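Local coordinates for myroilysin (PDB 5CZW), which probably cleaves proteins as a zinc-dependent endopeptidase of the astacin family, held latent here by its propeptide, at residues A68-W71 / S72-A75; M117-G120 / W121-D124; D128-F131 / S132-V135; P157-K160 / N161-Y164; F184-S188 / T189-Q193. The protein carries 1 engineered substitution. One frame throughout, in Å; residues are numbered along the deposited sequence.

Interaction 1 (A68-W71 / S72-A75); sequences AQEW and SNYA
E70 and N73 cross at a slant on the outer side of a short helical turn, the glutamate carboxylate and the asparagine amide turned 78° against each other. ND2 of N73 gives OE2 of E70 a weak hydrogen bond of 3.3 Å. The carboxylate reaches it because the glutamate chain bends at its second torsion (chi2 -68°), bringing its end round toward N73 and Y74. E70 and Y74 run alongside each other and point the same way; CD2 of the tyrosine ring comes within 3.8 Å of E70 O, and CB of N73 lies over one ring face near its rim. The backbone supplies the stronger bonds. N73 N donates to E70 O at 3.1 Å, and S72 N donates to Q69 O in the same i to i+3 manner. W71 O takes two donors: A75 N at 2.9 Å, almost straight at 175°, and Y74 N at 3.1 Å. The W71 indole leaves on the buried side, where NE1 bonds to I136 O and the rings lie against F139 and L143 of helix 128-143. S72 OG, on another side, bonds to I77 O. Successive i to i+3 bonds, with one i to i+4 bond at the end, mark a short 3-10 segment, here placed between helix 58-63 and strand 78-81 of the astacin-type fold.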
# COMPACT_ATOMS: atom_id res chain seq x y z
N ALA A 68 5.68 -10.28 4.18
CA ALA A 68 5.43 -10.31 2.72
C ALA A 68 5.24 -11.78 2.34
O ALA A 68 4.34 -12.17 1.59
CB ALA A 68 6.62 -9.74 1.98
N GLN A 69 6.13 -12.63 2.88
CA GLN A 69 6.17 -14.01 2.48
C GLN A 69 5.02 -14.80 3.03
O GLN A 69 4.76 -15.92 2.52
CB GLN A 69 7.53 -14.61 2.88
CG GLN A 69 8.63 -13.89 2.13
CD GLN A 69 10.01 -14.53 2.23
OE1 GLN A 69 10.46 -14.88 3.33
NE2 GLN A 69 10.72 -14.58 1.10
N GLU A 70 4.21 -14.23 3.88
CA GLU A 70 3.00 -14.90 4.31
C GLU A 70 2.05 -15.20 3.13
O GLU A 70 1.38 -16.14 3.11
CB GLU A 70 2.25 -14.02 5.31
CG GLU A 70 2.53 -14.34 6.72
CD GLU A 70 1.97 -15.74 7.16
OE1 GLU A 70 2.64 -16.38 7.92
OE2 GLU A 70 0.87 -16.24 6.73
N TRP A 71 1.98 -14.32 2.15
CA TRP A 71 1.10 -14.55 1.05
C TRP A 71 1.39 -15.87 0.29
O TRP A 71 0.47 -16.46 -0.25
CB TRP A 71 1.32 -13.43 0.02
CG TRP A 71 0.60 -12.19 0.38
CD1 TRP A 71 1.19 -11.02 0.80
CD2 TRP A 71 -0.81 -11.95 0.32
NE1 TRP A 71 0.20 -10.08 0.99
CE2 TRP A 71 -1.02 -10.60 0.68
CE3 TRP A 71 -1.91 -12.71 -0.08
CZ2 TRP A 71 -2.31 -10.02 0.71
CZ3 TRP A 71 -3.20 -12.12 -0.10
CH2 TRP A 71 -3.34 -10.72 0.31
N SER A 72 2.64 -16.30 0.33
CA SER A 72 2.99 -17.50 -0.40
C SER A 72 2.45 -18.76 0.22
O SER A 72 2.49 -19.82 -0.44
CB SER A 72 4.48 -17.60 -0.52
OG SER A 72 4.92 -16.46 -1.24
N ASN A 73 1.96 -18.66 1.45
CA ASN A 73 1.21 -19.80 2.03
C ASN A 73 -0.07 -20.15 1.31
O ASN A 73 -0.63 -21.25 1.51
CB ASN A 73 1.02 -19.54 3.53
CG ASN A 73 2.35 -19.59 4.28
OD1 ASN A 73 3.33 -20.24 3.82
ND2 ASN A 73 2.45 -18.87 5.39
N TYR A 74 -0.59 -19.25 0.50
CA TYR A 74 -1.89 -19.35 -0.09
C TYR A 74 -1.82 -19.14 -1.59
O TYR A 74 -2.57 -19.76 -2.32
CB TYR A 74 -2.86 -18.31 0.57
CG TYR A 74 -2.84 -18.47 2.06
CD1 TYR A 74 -3.51 -19.53 2.63
CD2 TYR A 74 -2.08 -17.63 2.88
CE1 TYR A 74 -3.47 -19.71 3.99
CE2 TYR A 74 -2.08 -17.81 4.24
CZ TYR A 74 -2.74 -18.87 4.78
OH TYR A 74 -2.70 -19.09 6.18
N ALA A 75 -0.98 -18.20 -2.06
CA ALA A 75 -0.77 -17.95 -3.47
C ALA A 75 0.45 -18.73 -4.03
O ALA A 75 1.49 -18.89 -3.38
CB ALA A 75 -0.47 -16.45 -3.70

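Interaction 2 (M117-G120 / W121-D124); sequences MNFG and WFDD
F119 and F122 sit on the two limbs of a bend in which the chain leaves strand 117-118, passes G120 and W121 with psi near zero at both, and extends again at F122. Their rings are nearly parallel, at 20°, but slid apart with centroids 5.0 Å from each other, so overlap is slight. CE2 of F122 lies over one face of the F119 ring, 3.4 Å from CD1 of F119, while CD2 of F122 comes 3.7 Å from CB of F119. Both first torsions set CG opposite the carbonyl carbon (chi1 about -70°), and both rings leave the bend on one side. A water closes the backbone between them: it donates to F119 O at 2.8 Å and accepts from F122 N at 2.9 Å, bridging the two limbs of the bend. W121 turns its indole another way, its CG lying between backbone N and carbonyl carbon (chi1 59°). The indole NE1 bonds to E130 OE2, and the side chain of W121 comes about 6 Å from that of C23, a zinc ligand. Strand 117-118 lies parallel to strand 89-92 and antiparallel to 100-101. F119 touches V91 of strand 89-92 and E138 of helix 128-143, whereas F122 packs on T134 and F131 of that helix and on V60 of helix 58-63, so the bend joins the sheet to both helices.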
# COMPACT_ATOMS: atom_id res chain seq x y z
N MET A 117 7.01 0.58 -4.23
CA MET A 117 6.30 0.43 -2.96
C MET A 117 7.00 1.32 -1.91
O MET A 117 8.23 1.48 -1.95
CB MET A 117 6.43 -1.02 -2.50
CG MET A 117 5.67 -1.36 -1.21
SD MET A 117 5.76 -3.11 -0.72
CE MET A 117 4.98 -3.95 -2.09
N ASN A 118 6.25 1.86 -0.94
CA ASN A 118 6.85 2.65 0.16
C ASN A 118 6.10 2.27 1.46
O ASN A 118 4.93 2.11 1.47
CB ASN A 118 6.71 4.12 -0.08
CG ASN A 118 7.49 4.96 0.90
OD1 ASN A 118 8.74 4.88 0.91
ND2 ASN A 118 6.82 5.68 1.81
N PHE A 119 6.88 2.21 2.53
CA PHE A 119 6.34 2.12 3.88
C PHE A 119 6.72 3.44 4.57
O PHE A 119 7.89 3.73 4.76
CB PHE A 119 6.97 0.95 4.54
CG PHE A 119 6.45 -0.35 4.03
CD1 PHE A 119 5.12 -0.67 4.21
CD2 PHE A 119 7.22 -1.14 3.25
CE1 PHE A 119 4.65 -1.87 3.68
CE2 PHE A 119 6.79 -2.33 2.70
CZ PHE A 119 5.49 -2.70 2.91
N GLY A 120 5.69 4.17 4.91
CA GLY A 120 5.90 5.53 5.40
C GLY A 120 6.03 5.75 6.88
O GLY A 120 6.20 6.93 7.26
N TRP A 121 5.82 4.73 7.70
CA TRP A 121 5.77 4.93 9.16
C TRP A 121 6.36 3.85 10.04
O TRP A 121 6.14 3.89 11.30
CB TRP A 121 4.35 5.22 9.60
CG TRP A 121 3.31 4.15 9.27
CD1 TRP A 121 3.13 2.99 9.90
CD2 TRP A 121 2.37 4.15 8.17
NE1 TRP A 121 2.13 2.26 9.32
CE2 TRP A 121 1.66 2.97 8.24
CE3 TRP A 121 2.07 5.06 7.14
CZ2 TRP A 121 0.64 2.65 7.32
CZ3 TRP A 121 1.06 4.78 6.28
CH2 TRP A 121 0.36 3.59 6.37
N PHE A 122 7.12 2.95 9.50
CA PHE A 122 7.72 1.93 10.32
C PHE A 122 8.99 2.49 11.00
O PHE A 122 9.73 3.33 10.46
CB PHE A 122 8.06 0.70 9.51
CG PHE A 122 6.92 -0.05 8.91
CD1 PHE A 122 5.67 -0.08 9.46
CD2 PHE A 122 7.17 -0.81 7.78
CE1 PHE A 122 4.66 -0.84 8.88
CE2 PHE A 122 6.22 -1.60 7.28
CZ PHE A 122 4.96 -1.63 7.87
N ASP A 123 9.27 1.97 12.19
CA ASP A 123 10.55 2.21 12.91
C ASP A 123 10.75 1.02 13.84
O ASP A 123 10.01 0.05 13.76
CB ASP A 123 10.52 3.51 13.68
CG ASP A 123 9.42 3.56 14.75
OD1 ASP A 123 9.23 2.56 15.52
OD2 ASP A 123 8.67 4.60 14.81
N ASP A 124 11.86 1.00 14.58
CA ASP A 124 12.26 -0.23 15.24
C ASP A 124 11.34 -0.50 16.45
O ASP A 124 11.41 -1.57 17.07
CB ASP A 124 13.73 -0.15 15.69
CG ASP A 124 14.71 -0.31 14.55
OD1 ASP A 124 14.34 -0.51 13.38
OD2 ASP A 124 15.90 -0.21 14.84
O HOH W 1 8.94 3.10 7.24

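Interaction 3 (D128-F131 / S132-V135); sequences DTEF and SRTV. Engineered in segment 128-131: T129 (natural residue Ala).
E130 reaches forward one turn to R133 and T134, and both its carboxylate oxygens accept from more than one donor. OE1 receives NE of R133 at 3.0 Å and NH2 of R133 at the same distance, OE1 lying in the guanidinium plane; NH2 meets it on the syn lone pair. OE2 takes NH2 of R133 at 3.0 Å, again on its syn lone pair but tilted 30° from the guanidinium plane; all three bonds belong to one salt bridge. The hydroxyl OG1 of T134 donates to OE2 at 2.6 Å from above the carboxylate plane, and W121 NE1 adds a further bond to the same oxygen. The guanidinium thus grips side-on through NE and NH2, its plane 54° from that of the carboxylate, with OG1 of T134 over one face near the rim. The glutamate reaches this position with CG extended away from its backbone N (chi1 179°) and a bend at chi2. Several bonds from different directions hold the buried carboxylate in place, and the arginine probably offsets its charge. Backbone donors are met by i to i+4 bonds, among them R133 N to T129 O at 2.8 Å and V135 N to F131 O at 2.8 Å. Elsewhere OG of S132 bonds to S222 O and D128 pairs with K63. These two turns open helix 128-143, which carries zinc ligands H137 and H141 further on. F131 packs against V60 and K63 of helix 58-63, and T134 against W121 in the loop after strand 117-118.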
# COMPACT_ATOMS: atom_id res chain seq x y z
N ASP A 128 4.30 -5.73 16.18
CA ASP A 128 4.16 -6.82 15.20
C ASP A 128 2.84 -6.68 14.42
O ASP A 128 2.76 -7.00 13.23
CB ASP A 128 4.33 -8.18 15.86
CG ASP A 128 5.81 -8.59 15.98
OD1 ASP A 128 6.71 -8.00 15.31
OD2 ASP A 128 6.11 -9.56 16.70
N THR A 129 1.76 -6.32 15.10
CA THR A 129 0.50 -6.21 14.42
C THR A 129 0.53 -5.15 13.35
O THR A 129 -0.03 -5.32 12.26
CB THR A 129 -0.61 -5.85 15.40
OG1 THR A 129 -0.75 -6.94 16.28
CG2 THR A 129 -1.90 -5.73 14.64
N GLU A 130 1.21 -4.06 13.62
CA GLU A 130 1.28 -2.98 12.63
C GLU A 130 2.14 -3.38 11.46
O GLU A 130 1.77 -3.09 10.31
CB GLU A 130 1.81 -1.72 13.23
CG GLU A 130 1.93 -0.56 12.25
CD GLU A 130 0.66 -0.25 11.50
OE1 GLU A 130 -0.47 -0.49 12.02
OE2 GLU A 130 0.75 0.21 10.31
N PHE A 131 3.24 -4.12 11.70
CA PHE A 131 4.01 -4.62 10.56
C PHE A 131 3.15 -5.56 9.74
O PHE A 131 3.09 -5.48 8.49
CB PHE A 131 5.30 -5.35 10.92
CG PHE A 131 6.46 -4.48 11.33
CD1 PHE A 131 7.16 -3.69 10.40
CD2 PHE A 131 6.95 -4.56 12.63
CE1 PHE A 131 8.27 -2.92 10.79
CE2 PHE A 131 8.05 -3.81 12.99
CZ PHE A 131 8.72 -3.00 12.08
N SER A 132 2.48 -6.49 10.41
CA SER A 132 1.69 -7.48 9.74
C SER A 132 0.58 -6.81 8.91
O SER A 132 0.38 -7.10 7.69
CB SER A 132 1.04 -8.46 10.77
OG SER A 132 0.25 -9.46 10.06
N ARG A 133 -0.14 -5.93 9.51
CA ARG A 133 -1.19 -5.25 8.80
C ARG A 133 -0.71 -4.52 7.54
O ARG A 133 -1.26 -4.68 6.46
CB ARG A 133 -1.89 -4.24 9.74
CG ARG A 133 -3.06 -3.45 9.12
CD ARG A 133 -3.63 -2.43 10.09
NE ARG A 133 -2.80 -1.27 10.24
CZ ARG A 133 -2.96 -0.10 9.61
NH1 ARG A 133 -3.94 0.09 8.78
NH2 ARG A 133 -2.12 0.85 9.84
N THR A 134 0.28 -3.71 7.74
CA THR A 134 0.65 -2.77 6.64
C THR A 134 1.52 -3.52 5.56
O THR A 134 1.32 -3.30 4.33
CB THR A 134 1.32 -1.54 7.21
OG1 THR A 134 0.31 -0.78 7.91
CG2 THR A 134 1.97 -0.66 6.11
N VAL A 135 2.38 -4.46 5.99
CA VAL A 135 3.20 -5.17 5.02
C VAL A 135 2.29 -6.09 4.19
O VAL A 135 2.33 -6.08 2.94
CB VAL A 135 4.35 -5.96 5.64
CG1 VAL A 135 5.05 -6.79 4.61
CG2 VAL A 135 5.29 -4.98 6.30

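Interaction 4 (P157-K160 / N161-Y164); sequences PWDK and NKVY
K160 O accepts from Y164 N at 2.7 Å, an i to i+4 bond almost in line with the carbonyl. The same oxygen lies 3.1 Å from CD2 of the Y164 ring, which comes at it obliquely. One residue earlier, D159 caps the helix: its OD1 accepts from K162 N at 3.2 Å, the donor standing 59° out of the carboxylate plane, while D159 O takes V163 N at 3.0 Å. The aspartate CG points opposite its backbone N (chi1 177°), which swings the carboxylate over the first turn. Its OD2 also lies 3.6 Å from CG of K162, but no ion pair forms: NZ of K162 ends 6.1 Å from OD2 of D159, weakly hydrogen-bonded to A210 O. On the inner side CE3 of W158 touches CG2 of V163 at 3.6 Å, the two side chains crossing obliquely. F184 of helix 178-184 meets this surface too, its ring against W158 and in a cation-pi contact with K160, and Y164 OH bonds to D180. The chemistry is that of an N-cap: the carboxylate satisfies a first-turn amide and its negative charge probably stabilises the positive end of the helix dipole, with W158 and V163 adding an apolar side.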
# COMPACT_ATOMS: atom_id res chain seq x y z
N PRO A 157 -17.05 11.65 6.78
CA PRO A 157 -16.85 13.05 7.12
C PRO A 157 -15.44 13.61 6.89
O PRO A 157 -14.78 13.93 7.80
CB PRO A 157 -17.23 13.11 8.60
CG PRO A 157 -16.71 11.88 9.11
CD PRO A 157 -17.07 10.85 8.08
N TRP A 158 -15.05 13.74 5.66
CA TRP A 158 -13.76 14.30 5.33
C TRP A 158 -13.59 15.72 5.76
O TRP A 158 -14.51 16.59 5.62
CB TRP A 158 -13.53 14.28 3.81
CG TRP A 158 -13.59 12.97 3.10
CD1 TRP A 158 -14.60 12.55 2.32
CD2 TRP A 158 -12.63 11.90 3.12
NE1 TRP A 158 -14.32 11.31 1.82
CE2 TRP A 158 -13.13 10.87 2.31
CE3 TRP A 158 -11.37 11.72 3.71
CZ2 TRP A 158 -12.42 9.69 2.07
CZ3 TRP A 158 -10.67 10.53 3.46
CH2 TRP A 158 -11.22 9.54 2.65
N ASP A 159 -12.38 16.02 6.23
CA ASP A 159 -12.00 17.42 6.43
C ASP A 159 -11.34 17.79 5.14
O ASP A 159 -10.17 17.47 4.92
CB ASP A 159 -11.07 17.53 7.61
CG ASP A 159 -10.57 18.96 7.83
OD1 ASP A 159 -10.46 19.72 6.84
OD2 ASP A 159 -10.24 19.27 9.00
N LYS A 160 -12.09 18.41 4.24
CA LYS A 160 -11.63 18.48 2.84
C LYS A 160 -10.31 19.29 2.70
O LYS A 160 -9.37 18.89 1.99
CB LYS A 160 -12.75 18.98 1.92
CG LYS A 160 -14.03 18.16 2.04
CD LYS A 160 -15.02 18.36 0.89
CE LYS A 160 -14.87 17.29 -0.18
NZ LYS A 160 -16.15 17.03 -0.90
N ASN A 161 -10.24 20.39 3.43
CA ASN A 161 -9.02 21.18 3.58
C ASN A 161 -7.81 20.30 3.90
O ASN A 161 -6.73 20.45 3.30
CB ASN A 161 -9.21 22.23 4.71
CG ASN A 161 -7.89 22.79 5.24
OD1 ASN A 161 -7.33 23.72 4.66
ND2 ASN A 161 -7.40 22.23 6.35
N LYS A 162 -7.98 19.41 4.86
CA LYS A 162 -6.87 18.57 5.24
C LYS A 162 -6.55 17.55 4.17
O LYS A 162 -5.44 17.22 3.96
CB LYS A 162 -7.07 17.88 6.57
CG LYS A 162 -6.86 18.74 7.79
CD LYS A 162 -5.63 18.38 8.64
CE LYS A 162 -5.98 17.47 9.81
NZ LYS A 162 -4.99 16.68 10.61
N VAL A 163 -7.58 17.07 3.51
CA VAL A 163 -7.38 16.04 2.53
C VAL A 163 -6.61 16.68 1.38
O VAL A 163 -5.62 16.14 0.85
CB VAL A 163 -8.70 15.41 2.11
CG1 VAL A 163 -8.51 14.56 0.88
CG2 VAL A 163 -9.29 14.63 3.28
N TYR A 164 -7.02 17.90 1.01
CA TYR A 164 -6.32 18.53 -0.12
C TYR A 164 -4.84 18.70 0.14
O TYR A 164 -4.00 18.45 -0.74
CB TYR A 164 -6.98 19.87 -0.43
CG TYR A 164 -8.36 19.74 -1.03
CD1 TYR A 164 -8.60 18.85 -2.07
CD2 TYR A 164 -9.41 20.54 -0.60
CE1 TYR A 164 -9.86 18.73 -2.63
CE2 TYR A 164 -10.67 20.41 -1.11
CZ TYR A 164 -10.91 19.51 -2.13
OH TYR A 164 -12.18 19.41 -2.71

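Interaction 5 (F184-S188 / T189-Q193); sequences FATYS and TTQTQ
Q191 and T186 cross at about a right angle, the glutamine side chain reaching back over the turn to the threonine methyl. CG2 of T186 is 3.9 Å from NE2 of Q191; it also lies 3.6 Å above the Y187 ring, over its centre, and so meets both the amide and the aromatic ring. A bend at the second torsion of the glutamine (chi2 -97°) brings its amide round to the turn. Among the polar approaches, NE2 of Q191 lies 3.0 Å from T186 O, with CG of Q191 3.7 Å from that carbonyl oxygen. OG of S188 donates to A185 O at 2.8 Å, closing the turn from within; its first torsion (chi1 68°) tucks the hydroxyl back toward the backbone. T189 OG1 lies 3.0 Å from S188 O in a weak, unsettled bond. The hydroxyl of Y187 bonds to D25 and to ND1 of H147, a zinc ligand, so this tyrosine is a second-shell partner of the metal site; separately, its ring stacks with that of Y205. F184 closes helix 178-184, which packs beside helix 160-167, and the turn leads the chain away from that helix end. Beyond it the chain runs extended past the loop that follows helix 128-143, where Q191 pairs through its backbone with H149.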
# COMPACT_ATOMS: atom_id res chain seq x y z
N PHE A 184 -12.27 11.33 -3.45
CA PHE A 184 -13.65 11.46 -3.00
C PHE A 184 -14.60 10.65 -3.89
O PHE A 184 -15.42 9.89 -3.37
CB PHE A 184 -14.08 12.93 -2.88
CG PHE A 184 -13.27 13.75 -1.89
CD1 PHE A 184 -12.84 13.25 -0.67
CD2 PHE A 184 -12.90 15.08 -2.23
CE1 PHE A 184 -12.10 14.09 0.21
CE2 PHE A 184 -12.15 15.87 -1.36
CZ PHE A 184 -11.76 15.38 -0.15
N ALA A 185 -14.41 10.73 -5.20
CA ALA A 185 -15.29 10.03 -6.14
C ALA A 185 -15.14 8.52 -5.93
O ALA A 185 -16.13 7.81 -5.75
CB ALA A 185 -14.88 10.39 -7.54
N THR A 186 -13.88 8.04 -6.01
CA THR A 186 -13.61 6.61 -5.82
C THR A 186 -14.20 6.04 -4.51
O THR A 186 -14.84 4.96 -4.50
CB THR A 186 -12.08 6.40 -5.82
OG1 THR A 186 -11.55 6.87 -7.07
CG2 THR A 186 -11.71 4.97 -5.55
N TYR A 187 -13.98 6.77 -3.41
CA TYR A 187 -14.41 6.28 -2.07
C TYR A 187 -15.77 6.86 -1.60
O TYR A 187 -15.99 7.00 -0.39
CB TYR A 187 -13.31 6.47 -1.04
CG TYR A 187 -12.12 5.69 -1.49
CD1 TYR A 187 -12.15 4.32 -1.46
CD2 TYR A 187 -10.99 6.30 -1.94
CE1 TYR A 187 -11.09 3.53 -1.92
CE2 TYR A 187 -9.91 5.53 -2.38
CZ TYR A 187 -9.94 4.18 -2.30
OH TYR A 187 -8.89 3.43 -2.86
N SER A 188 -16.63 7.23 -2.54
CA SER A 188 -17.99 7.67 -2.21
C SER A 188 -18.98 6.53 -2.36
O SER A 188 -20.19 6.67 -2.12
CB SER A 188 -18.41 8.81 -3.09
OG SER A 188 -18.56 8.33 -4.40
N THR A 189 -18.49 5.36 -2.78
CA THR A 189 -19.32 4.19 -2.96
C THR A 189 -18.48 2.95 -2.62
O THR A 189 -17.26 2.99 -2.56
CB THR A 189 -19.86 4.14 -4.42
OG1 THR A 189 -20.73 5.26 -4.66
CG2 THR A 189 -20.61 2.88 -4.72
N THR A 190 -19.17 1.88 -2.30
CA THR A 190 -18.55 0.62 -1.95
C THR A 190 -17.68 0.11 -3.11
O THR A 190 -18.06 0.20 -4.28
CB THR A 190 -19.64 -0.41 -1.53
OG1 THR A 190 -20.13 -0.06 -0.24
CG2 THR A 190 -19.07 -1.88 -1.54
N GLN A 191 -16.51 -0.43 -2.76
CA GLN A 191 -15.53 -0.94 -3.69
C GLN A 191 -15.12 -2.33 -3.20
O GLN A 191 -14.85 -2.51 -2.02
CB GLN A 191 -14.26 -0.08 -3.68
CG GLN A 191 -14.40 1.36 -4.07
CD GLN A 191 -14.03 1.56 -5.53
OE1 GLN A 191 -13.11 0.85 -6.04
NE2 GLN A 191 -14.69 2.55 -6.21
N THR A 192 -15.14 -3.34 -4.07
CA THR A 192 -14.83 -4.71 -3.65
C THR A 192 -14.39 -5.57 -4.79
O THR A 192 -14.85 -5.38 -5.93
CB THR A 192 -16.06 -5.40 -3.04
OG1 THR A 192 -15.69 -6.64 -2.44
CG2 THR A 192 -17.17 -5.64 -4.12
N GLN A 193 -13.60 -6.58 -4.46
CA GLN A 193 -13.28 -7.63 -5.44
C GLN A 193 -13.89 -8.96 -5.05
O GLN A 193 -13.67 -10.00 -5.73
CB GLN A 193 -11.76 -7.72 -5.67
CG GLN A 193 -10.94 -8.16 -4.48
CD GLN A 193 -9.79 -7.20 -4.25
OE1 GLN A 193 -8.90 -7.02 -5.12
NE2 GLN A 193 -9.76 -6.60 -3.03

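How the interactions relate
The five contacts come in series along the chain, all in the astacin-type catalytic domain. Interactions 2 and 3 are neighbours, 10 Å between centres, joined where W121 meets E130 and F122 meets T134 and V135; interaction 1 touches interaction 3 through A68 and V135, its centre 14 Å away. The three gather about the first turns of helix 128-143, which bears zinc ligands H137 and H141; interaction 2 adds strand 117-118. Interactions 4 and 5 form a second group, centres 17 Å apart, linked by F184 against V163. Interactions 1 and 4 lie 36 Å apart on opposite sides of the chain's centre. The two groups thus probably flank the zinc site, which Y187 of interaction 5 reaches through H147.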